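Side-chain contacts in octaprenyl-diphosphate synthase (PDB 3RMG), which probably acts as a magnesium-dependent prenyltransferase of the FPP/GGPP synthase family, joining isoprenoid diphosphate units into longer chains: residues Gly207-Ile212 with Thr316-Val321; Leu56-Leu61 with Ala197-Leu202; Asp300-Leu305 with Asn309-Leu314. All blocks are in the same frame, centred on the assembly; numbering follows the deposited sequence.

Interaction 1: Gly207-Ile212 with Thr316-Val321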
loop_
_atom_site.group_PDB
_atom_site.type_symbol
_atom_site.label_atom_id
_atom_site.label_comp_id
_atom_site.label_asym_id
_atom_site.label_seq_id
_atom_site.Cartn_x
_atom_site.Cartn_y
_atom_site.Cartn_z
ATOM N N GLY A 207 -1.468 -21.432 -11.080
ATOM C CA GLY A 207 -1.454 -20.037 -11.499
ATOM C C GLY A 207 -1.031 -19.879 -12.955
ATOM O O GLY A 207 -1.556 -19.030 -13.669
ATOM N N ILE A 208 -0.080 -20.693 -13.410
ATOM C CA ILE A 208 0.330 -20.634 -14.815
ATOM C C ILE A 208 -0.759 -21.142 -15.774
ATOM O O ILE A 208 -1.013 -20.511 -16.802
ATOM C CB ILE A 208 1.655 -21.378 -15.071
ATOM C CG1 ILE A 208 2.801 -20.683 -14.333
ATOM C CG2 ILE A 208 1.969 -21.404 -16.564
ATOM C CD1 ILE A 208 4.148 -21.448 -14.419
ATOM N N CYS A 209 -1.408 -22.265 -15.454
ATOM C CA CYS A 209 -2.541 -22.723 -16.275
ATOM C C CYS A 209 -3.617 -21.630 -16.331
ATOM O O CYS A 209 -4.158 -21.309 -17.385
ATOM C CB CYS A 209 -3.168 -23.988 -15.698
ATOM S SG CYS A 209 -2.128 -25.439 -15.740
ATOM N N PHE A 210 -3.929 -21.080 -15.169
ATOM C CA PHE A 210 -4.954 -20.070 -15.055
ATOM C C PHE A 210 -4.642 -18.869 -15.949
ATOM O O PHE A 210 -5.498 -18.420 -16.717
ATOM C CB PHE A 210 -5.068 -19.639 -13.597
ATOM C CG PHE A 210 -6.273 -18.799 -13.301
ATOM C CD1 PHE A 210 -7.477 -19.391 -12.942
ATOM C CD2 PHE A 210 -6.204 -17.411 -13.379
ATOM C CE1 PHE A 210 -8.594 -18.613 -12.667
ATOM C CE2 PHE A 210 -7.319 -16.623 -13.103
ATOM C CZ PHE A 210 -8.516 -17.228 -12.749
ATOM N N GLN A 211 -3.415 -18.358 -15.855
ATOM C CA GLN A 211 -3.023 -17.162 -16.607
ATOM C C GLN A 211 -3.039 -17.378 -18.118
ATOM O O GLN A 211 -3.504 -16.525 -18.860
ATOM C CB GLN A 211 -1.636 -16.683 -16.192
ATOM C CG GLN A 211 -1.293 -15.341 -16.805
ATOM C CD GLN A 211 -2.400 -14.333 -16.566
ATOM O OE1 GLN A 211 -2.707 -13.994 -15.419
ATOM N NE2 GLN A 211 -3.015 -13.861 -17.642
ATOM N N ILE A 212 -2.515 -18.515 -18.564
ATOM C CA ILE A 212 -2.513 -18.861 -19.973
ATOM C C ILE A 212 -3.945 -19.025 -20.483
ATOM O O ILE A 212 -4.276 -18.560 -21.578
ATOM C CB ILE A 212 -1.724 -20.148 -20.227
ATOM C CG1 ILE A 212 -0.224 -19.904 -20.037
ATOM C CG2 ILE A 212 -1.961 -20.646 -21.622
ATOM C CD1 ILE A 212 0.612 -21.213 -20.080
ATOM N N THR A 316 -10.312 -31.895 -9.459
ATOM C CA THR A 316 -11.495 -31.318 -10.101
ATOM C C THR A 316 -11.355 -29.798 -10.257
ATOM O O THR A 316 -11.703 -29.234 -11.278
ATOM C CB THR A 316 -12.793 -31.620 -9.307
ATOM O OG1 THR A 316 -12.853 -33.014 -8.993
ATOM C CG2 THR A 316 -14.023 -31.247 -10.120
ATOM N N TYR A 317 -10.862 -29.130 -9.229
ATOM C CA TYR A 317 -10.544 -27.711 -9.338
ATOM C C TYR A 317 -9.664 -27.457 -10.572
ATOM O O TYR A 317 -9.935 -26.577 -11.380
ATOM C CB TYR A 317 -9.794 -27.304 -8.082
ATOM C CG TYR A 317 -9.372 -25.859 -7.977
ATOM C CD1 TYR A 317 -10.160 -24.933 -7.293
ATOM C CD2 TYR A 317 -8.160 -25.430 -8.503
ATOM C CE1 TYR A 317 -9.761 -23.611 -7.160
ATOM C CE2 TYR A 317 -7.752 -24.109 -8.381
ATOM C CZ TYR A 317 -8.552 -23.209 -7.708
ATOM O OH TYR A 317 -8.144 -21.905 -7.581
ATOM N N LEU A 318 -8.607 -28.242 -10.725
ATOM C CA LEU A 318 -7.659 -27.980 -11.785
ATOM C C LEU A 318 -8.258 -28.318 -13.152
ATOM O O LEU A 318 -8.004 -27.615 -14.127
ATOM C CB LEU A 318 -6.319 -28.690 -11.517
ATOM C CG LEU A 318 -5.153 -28.351 -12.458
ATOM C CD1 LEU A 318 -5.153 -26.880 -12.850
ATOM C CD2 LEU A 318 -3.819 -28.718 -11.839
ATOM N N ASP A 319 -9.091 -29.356 -13.218
ATOM C CA ASP A 319 -9.813 -29.667 -14.456
ATOM C C ASP A 319 -10.754 -28.535 -14.844
ATOM O O ASP A 319 -10.921 -28.228 -16.019
ATOM C CB ASP A 319 -10.615 -30.952 -14.319
ATOM C CG ASP A 319 -9.765 -32.193 -14.497
ATOM O OD1 ASP A 319 -10.164 -33.261 -13.991
ATOM O OD2 ASP A 319 -8.703 -32.108 -15.148
ATOM N N TYR A 320 -11.371 -27.920 -13.843
ATOM C CA TYR A 320 -12.362 -26.879 -14.059
ATOM C C TYR A 320 -11.689 -25.586 -14.521
ATOM O O TYR A 320 -12.211 -24.877 -15.383
ATOM C CB TYR A 320 -13.137 -26.651 -12.768
ATOM C CG TYR A 320 -14.444 -25.920 -12.925
ATOM C CD1 TYR A 320 -15.638 -26.622 -13.080
ATOM C CD2 TYR A 320 -14.494 -24.527 -12.885
ATOM C CE1 TYR A 320 -16.848 -25.957 -13.207
ATOM C CE2 TYR A 320 -15.696 -23.853 -13.010
ATOM C CZ TYR A 320 -16.871 -24.570 -13.171
ATOM O OH TYR A 320 -18.071 -23.905 -13.298
ATOM N N VAL A 321 -10.530 -25.279 -13.946
ATOM C CA VAL A 321 -9.709 -24.183 -14.441
ATOM C C VAL A 321 -9.417 -24.392 -15.934
ATOM O O VAL A 321 -9.920 -23.658 -16.787
ATOM C CB VAL A 321 -8.397 -24.068 -13.645
ATOM C CG1 VAL A 321 -7.389 -23.186 -14.369
ATOM C CG2 VAL A 321 -8.679 -23.536 -12.255
#
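F210 and V321 bring the two backbones nearest, their CA atoms 6.3 Å apart, where the helical segments 207-212 and 316-321 run in nearly the same direction, their axes inclined by 21° and 10.3 Å apart at closest approach. V321 is the residue that fills the gap. One of its methyls, CG1, makes the closest approaches: it comes 4.0 Å from F210 CA, lying almost against the facing backbone, and 4.1 Å from CD1 of the F210 ring. The first torsion of V321 (165°) sets CG1 anti to its own N, and it is this branch that extends across to helix 193-217. The two side chains cross at about a right angle, and the methyl meets the ring obliquely.

F210 CG is likewise anti to N (chi1 -169°), which leaves the phenyl ring beside the valine and not between the helices; further on it meets the ring of F178. V321 CG1 is also near C209, whose CB is 4.5 Å from that methyl and whose SG looks across to L318 CD1 at 4.4 Å. Y294 and A298 of helix 283-302 touch C209 and L318 respectively. The contact is entirely apolar, and the polar groups nearby are engaged elsewhere: Y317 OH binds M50 O, while Q211 hydrogen-bonds T174 OG1 through OE1 and D215 OD1 through NE2.

This is helix-to-helix core packing in the all-alpha bundle of the isoprenoid synthases. Segment 207-212 stands just before an aspartate-rich run that includes D215 and resembles the second such motif of the family, which in relatives helps bind magnesium and substrate diphosphate.

Interaction 2: Leu56-Leu61 with Ala197-Leu202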
loop_
_atom_site.group_PDB
_atom_site.type_symbol
_atom_site.label_atom_id
_atom_site.label_comp_id
_atom_site.label_asym_id
_atom_site.label_seq_id
_atom_site.Cartn_x
_atom_site.Cartn_y
_atom_site.Cartn_z
ATOM N N LEU A 56 -7.991 -22.971 1.018
ATOM C CA LEU A 56 -8.704 -23.905 1.873
ATOM C C LEU A 56 -8.380 -25.346 1.510
ATOM O O LEU A 56 -8.051 -26.147 2.397
ATOM C CB LEU A 56 -10.219 -23.646 1.841
ATOM C CG LEU A 56 -10.580 -22.200 2.209
ATOM C CD1 LEU A 56 -12.055 -21.943 2.106
ATOM C CD2 LEU A 56 -10.079 -21.860 3.604
ATOM N N LEU A 57 -8.456 -25.690 0.223
ATOM C CA LEU A 57 -8.161 -27.077 -0.162
ATOM C C LEU A 57 -6.742 -27.491 0.231
ATOM O O LEU A 57 -6.549 -28.570 0.800
ATOM C CB LEU A 57 -8.428 -27.346 -1.646
ATOM C CG LEU A 57 -9.875 -27.278 -2.153
ATOM C CD1 LEU A 57 -9.918 -27.344 -3.637
ATOM C CD2 LEU A 57 -10.749 -28.375 -1.563
ATOM N N VAL A 58 -5.745 -26.649 -0.056
ATOM C CA VAL A 58 -4.341 -27.001 0.264
ATOM C C VAL A 58 -4.149 -27.235 1.759
ATOM O O VAL A 58 -3.459 -28.161 2.163
ATOM C CB VAL A 58 -3.329 -25.911 -0.226
ATOM C CG1 VAL A 58 -1.937 -26.091 0.434
ATOM C CG2 VAL A 58 -3.201 -25.966 -1.702
ATOM N N ALA A 59 -4.749 -26.386 2.583
ATOM C CA ALA A 59 -4.615 -26.544 4.033
ATOM C C ALA A 59 -5.219 -27.871 4.471
ATOM O O ALA A 59 -4.655 -28.588 5.316
ATOM C CB ALA A 59 -5.262 -25.372 4.783
ATOM N N ARG A 60 -6.354 -28.212 3.867
ATOM C CA ARG A 60 -7.041 -29.458 4.193
ATOM C C ARG A 60 -6.253 -30.692 3.741
ATOM O O ARG A 60 -6.496 -31.799 4.229
ATOM C CB ARG A 60 -8.475 -29.462 3.651
ATOM C CG ARG A 60 -9.443 -28.578 4.473
ATOM C CD ARG A 60 -9.788 -29.173 5.844
ATOM N NE ARG A 60 -10.416 -30.482 5.694
ATOM C CZ ARG A 60 -11.703 -30.656 5.399
ATOM N NH1 ARG A 60 -12.505 -29.605 5.242
ATOM N NH2 ARG A 60 -12.193 -31.884 5.262
ATOM N N LEU A 61 -5.287 -30.518 2.841
ATOM C CA LEU A 61 -4.366 -31.627 2.569
ATOM C C LEU A 61 -3.624 -32.031 3.841
ATOM O O LEU A 61 -3.300 -33.194 4.022
ATOM C CB LEU A 61 -3.348 -31.279 1.485
ATOM C CG LEU A 61 -3.816 -31.262 0.038
ATOM C CD1 LEU A 61 -2.672 -30.819 -0.859
ATOM C CD2 LEU A 61 -4.326 -32.644 -0.364
ATOM N N ALA A 197 7.063 -26.123 0.421
ATOM C CA ALA A 197 7.669 -26.033 -0.908
ATOM C C ALA A 197 6.824 -26.778 -1.939
ATOM O O ALA A 197 6.658 -26.332 -3.090
ATOM C CB ALA A 197 9.112 -26.587 -0.897
ATOM N N PHE A 198 6.291 -27.920 -1.528
ATOM C CA PHE A 198 5.409 -28.680 -2.403
ATOM C C PHE A 198 4.151 -27.874 -2.762
ATOM O O PHE A 198 3.710 -27.871 -3.913
ATOM C CB PHE A 198 5.060 -30.005 -1.739
ATOM C CG PHE A 198 3.845 -30.683 -2.300
ATOM C CD1 PHE A 198 2.571 -30.175 -2.052
ATOM C CD2 PHE A 198 3.962 -31.881 -3.003
ATOM C CE1 PHE A 198 1.429 -30.825 -2.538
ATOM C CE2 PHE A 198 2.833 -32.531 -3.486
ATOM C CZ PHE A 198 1.559 -31.997 -3.251
ATOM N N ALA A 199 3.590 -27.176 -1.779
ATOM C CA ALA A 199 2.353 -26.417 -1.984
ATOM C C ALA A 199 2.616 -25.231 -2.901
ATOM O O ALA A 199 1.806 -24.938 -3.801
ATOM C CB ALA A 199 1.795 -25.932 -0.638
ATOM N N ARG A 200 3.744 -24.552 -2.677
ATOM C CA ARG A 200 4.137 -23.412 -3.520
ATOM C C ARG A 200 4.240 -23.779 -5.002
ATOM O O ARG A 200 3.653 -23.118 -5.860
ATOM C CB ARG A 200 5.459 -22.785 -3.039
ATOM C CG ARG A 200 5.774 -21.390 -3.678
ATOM C CD ARG A 200 7.286 -21.185 -3.896
ATOM N NE ARG A 200 7.785 -22.121 -4.911
ATOM C CZ ARG A 200 7.768 -21.886 -6.226
ATOM N NH1 ARG A 200 7.306 -20.727 -6.692
ATOM N NH2 ARG A 200 8.214 -22.807 -7.075
ATOM N N LEU A 201 4.985 -24.831 -5.313
ATOM C CA LEU A 201 5.070 -25.312 -6.697
ATOM C C LEU A 201 3.697 -25.671 -7.289
ATOM O O LEU A 201 3.353 -25.268 -8.404
ATOM C CB LEU A 201 5.978 -26.526 -6.752
ATOM C CG LEU A 201 6.385 -27.014 -8.131
ATOM C CD1 LEU A 201 6.945 -25.849 -8.942
ATOM C CD2 LEU A 201 7.401 -28.157 -8.000
ATOM N N LEU A 202 2.924 -26.456 -6.552
ATOM C CA LEU A 202 1.535 -26.708 -6.915
ATOM C C LEU A 202 0.800 -25.421 -7.306
ATOM O O LEU A 202 0.231 -25.326 -8.384
ATOM C CB LEU A 202 0.793 -27.353 -5.747
ATOM C CG LEU A 202 -0.644 -27.722 -6.090
ATOM C CD1 LEU A 202 -0.659 -28.677 -7.302
ATOM C CD2 LEU A 202 -1.322 -28.351 -4.883
#
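V58 gives up the most surface here, pointing from helix 50-62 into helix 193-217 and using its two methyls on two different residues. CG1 meets A199 CB at 3.9 Å, the tightest approach between the segments; CG2 turns to L202 CD2, 4.4 Å away. With CG1 anti to the backbone N (chi1 165°), the branches fork over the facing helix, one to each residue. A199 presents just a single methyl, and V58 and A199 mark the place where the backbones come nearest, CA to CA 7.1 Å. A182 and A185 of helix 174-188 also touch V58, so alanines of two helices lie against the valine.

L61, one turn further along, reaches F198: its CD1 comes obliquely to the ring at CE1, 4.4 Å off. L305 packs against both of these residues.

The two segments run roughly antiparallel, at 151°, their axes 11.4 Å apart at closest approach. No hydrogen bond or ion pair spans them, and the nearby arginines look elsewhere, R60 to P12 O and R200 to E204. Dispersion and the burial of methyl groups therefore hold this pairing, and its specificity probably rests on the fit of shapes.

Interaction 3: Asp300-Leu305 with Asn309-Leu314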
loop_
_atom_site.group_PDB
_atom_site.type_symbol
_atom_site.label_atom_id
_atom_site.label_comp_id
_atom_site.label_asym_id
_atom_site.label_seq_id
_atom_site.Cartn_x
_atom_site.Cartn_y
_atom_site.Cartn_z
ATOM N N ASP A 300 0.977 -34.861 -11.534
ATOM C CA ASP A 300 2.113 -35.649 -11.134
ATOM C C ASP A 300 2.587 -35.242 -9.739
ATOM O O ASP A 300 3.006 -36.088 -8.959
ATOM C CB ASP A 300 3.237 -35.516 -12.162
ATOM C CG ASP A 300 2.981 -36.340 -13.407
ATOM O OD1 ASP A 300 3.763 -36.199 -14.367
ATOM O OD2 ASP A 300 1.995 -37.121 -13.431
ATOM N N LEU A 301 2.498 -33.953 -9.417
ATOM C CA LEU A 301 2.887 -33.501 -8.084
ATOM C C LEU A 301 1.946 -34.080 -7.044
ATOM O O LEU A 301 2.395 -34.579 -6.011
ATOM C CB LEU A 301 2.851 -31.977 -7.962
ATOM C CG LEU A 301 4.093 -31.095 -7.806
ATOM C CD1 LEU A 301 3.609 -29.761 -7.292
ATOM C CD2 LEU A 301 5.163 -31.649 -6.867
ATOM N N LEU A 302 0.644 -33.974 -7.310
ATOM C CA LEU A 302 -0.394 -34.508 -6.408
ATOM C C LEU A 302 -0.336 -36.030 -6.195
ATOM O O LEU A 302 -0.821 -36.529 -5.176
ATOM C CB LEU A 302 -1.797 -34.134 -6.911
ATOM C CG LEU A 302 -2.203 -32.671 -6.703
ATOM C CD1 LEU A 302 -3.461 -32.346 -7.458
ATOM C CD2 LEU A 302 -2.383 -32.405 -5.230
ATOM N N ALA A 303 0.240 -36.759 -7.151
ATOM C CA ALA A 303 0.309 -38.224 -7.048
ATOM C C ALA A 303 1.204 -38.701 -5.891
ATOM O O ALA A 303 1.236 -39.884 -5.585
ATOM C CB ALA A 303 0.757 -38.860 -8.383
ATOM N N ALA A 304 1.923 -37.782 -5.252
ATOM C CA ALA A 304 2.744 -38.136 -4.091
ATOM C C ALA A 304 1.884 -38.210 -2.821
ATOM O O ALA A 304 2.299 -38.771 -1.814
ATOM C CB ALA A 304 3.871 -37.131 -3.904
ATOM N N LEU A 305 0.682 -37.643 -2.883
ATOM C CA LEU A 305 -0.249 -37.663 -1.759
ATOM C C LEU A 305 -1.148 -38.889 -1.869
ATOM O O LEU A 305 -1.440 -39.333 -2.967
ATOM C CB LEU A 305 -1.111 -36.408 -1.794
ATOM C CG LEU A 305 -0.378 -35.085 -1.590
ATOM C CD1 LEU A 305 -1.343 -33.916 -1.656
ATOM C CD2 LEU A 305 0.330 -35.109 -0.259
ATOM N N ASN A 309 -10.722 -36.953 -0.249
ATOM C CA ASN A 309 -11.729 -36.090 -0.825
ATOM C C ASN A 309 -11.096 -34.754 -1.209
ATOM O O ASN A 309 -11.539 -34.086 -2.157
ATOM C CB ASN A 309 -12.928 -35.901 0.138
ATOM C CG ASN A 309 -12.521 -35.354 1.507
ATOM O OD1 ASN A 309 -11.364 -35.444 1.911
ATOM N ND2 ASN A 309 -13.485 -34.780 2.224
ATOM N N ILE A 310 -10.046 -34.377 -0.478
ATOM C CA ILE A 310 -9.351 -33.122 -0.749
ATOM C C ILE A 310 -8.518 -33.228 -2.038
ATOM O O ILE A 310 -8.612 -32.364 -2.912
ATOM C CB ILE A 310 -8.485 -32.657 0.444
ATOM C CG1 ILE A 310 -9.357 -32.417 1.672
ATOM C CG2 ILE A 310 -7.763 -31.360 0.100
ATOM C CD1 ILE A 310 -10.601 -31.563 1.385
ATOM N N CYS A 311 -7.735 -34.300 -2.167
ATOM C CA CYS A 311 -7.003 -34.555 -3.412
ATOM C C CYS A 311 -7.967 -34.546 -4.595
ATOM O O CYS A 311 -7.692 -33.927 -5.621
ATOM C CB CYS A 311 -6.246 -35.885 -3.353
ATOM S SG CYS A 311 -4.812 -36.052 -4.522
ATOM N N LEU A 312 -9.108 -35.214 -4.448
ATOM C CA LEU A 312 -10.072 -35.319 -5.542
ATOM C C LEU A 312 -10.638 -33.937 -5.860
ATOM O O LEU A 312 -10.823 -33.569 -7.026
ATOM C CB LEU A 312 -11.199 -36.296 -5.166
ATOM C CG LEU A 312 -12.500 -36.255 -5.988
ATOM C CD1 LEU A 312 -12.218 -36.400 -7.455
ATOM C CD2 LEU A 312 -13.484 -37.330 -5.543
ATOM N N ALA A 313 -10.894 -33.164 -4.814
ATOM C CA ALA A 313 -11.388 -31.806 -4.983
ATOM C C ALA A 313 -10.398 -30.934 -5.771
ATOM O O ALA A 313 -10.793 -30.192 -6.670
ATOM C CB ALA A 313 -11.724 -31.184 -3.620
ATOM N N LEU A 314 -9.114 -31.043 -5.442
ATOM C CA LEU A 314 -8.055 -30.331 -6.168
ATOM C C LEU A 314 -7.923 -30.764 -7.634
ATOM O O LEU A 314 -7.766 -29.923 -8.524
ATOM C CB LEU A 314 -6.713 -30.527 -5.460
ATOM C CG LEU A 314 -6.529 -29.573 -4.285
ATOM C CD1 LEU A 314 -5.460 -30.072 -3.349
ATOM C CD2 LEU A 314 -6.230 -28.146 -4.807
#
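L302 and C311 form the close-packed part, at the point where the backbones are nearest, CA to CA 7.3 Å. The thiol of C311 is directed across, SG lying 4.3 Å from L302 CB and 4.1 Å from L302 O. With SG anti to its backbone N (chi1 -158°), the sulfur sits beside its own carbonyl carbon and faces L302. The approach to L302 O is van der Waals contact; that oxygen accepts its hydrogen bond from L305 N, 3.0 Å away, closing a type I beta turn from L302 to L305. Deeper in, L302 CD1 rests against L314 CB at 4.2 Å, one turn along from C311, so the leucine spans the cysteine and the second leucine.

Together the segments make the closed end of a helical hairpin: helix 283-302 stops, the chain turns, and helix 309-323 runs back alongside. S308 OG hydrogen-bonds C311 N in the first turn of the returning helix.

The outer side is much looser. A303 and A304 ride on the turn, exposed to solvent, and A303 points away from the other segment. L305 points toward segment 309-314, but its side chain stays 4.6 Å from it at the nearest.

Along the chain interaction 2 comes first and closes before interaction 1 opens, while interaction 3 is nested within the long loop that interaction 1 closes. Helix 193-217 serves both interactions 1 and 2, whose centres lie about 15 Å apart; helix 309-323 serves interactions 1 and 3, with centres about 14 Å apart. Interactions 2 and 3 are nearer neighbours, about 10 Å between centres, and they touch: F198 CE2 is 3.3 Å from L301 O. The C-terminal hairpin thus packs onto the helix 50-62/193-217 pair at one end of the bundle, and interaction 1 continues the packing further in. All three are contacts within one subunit.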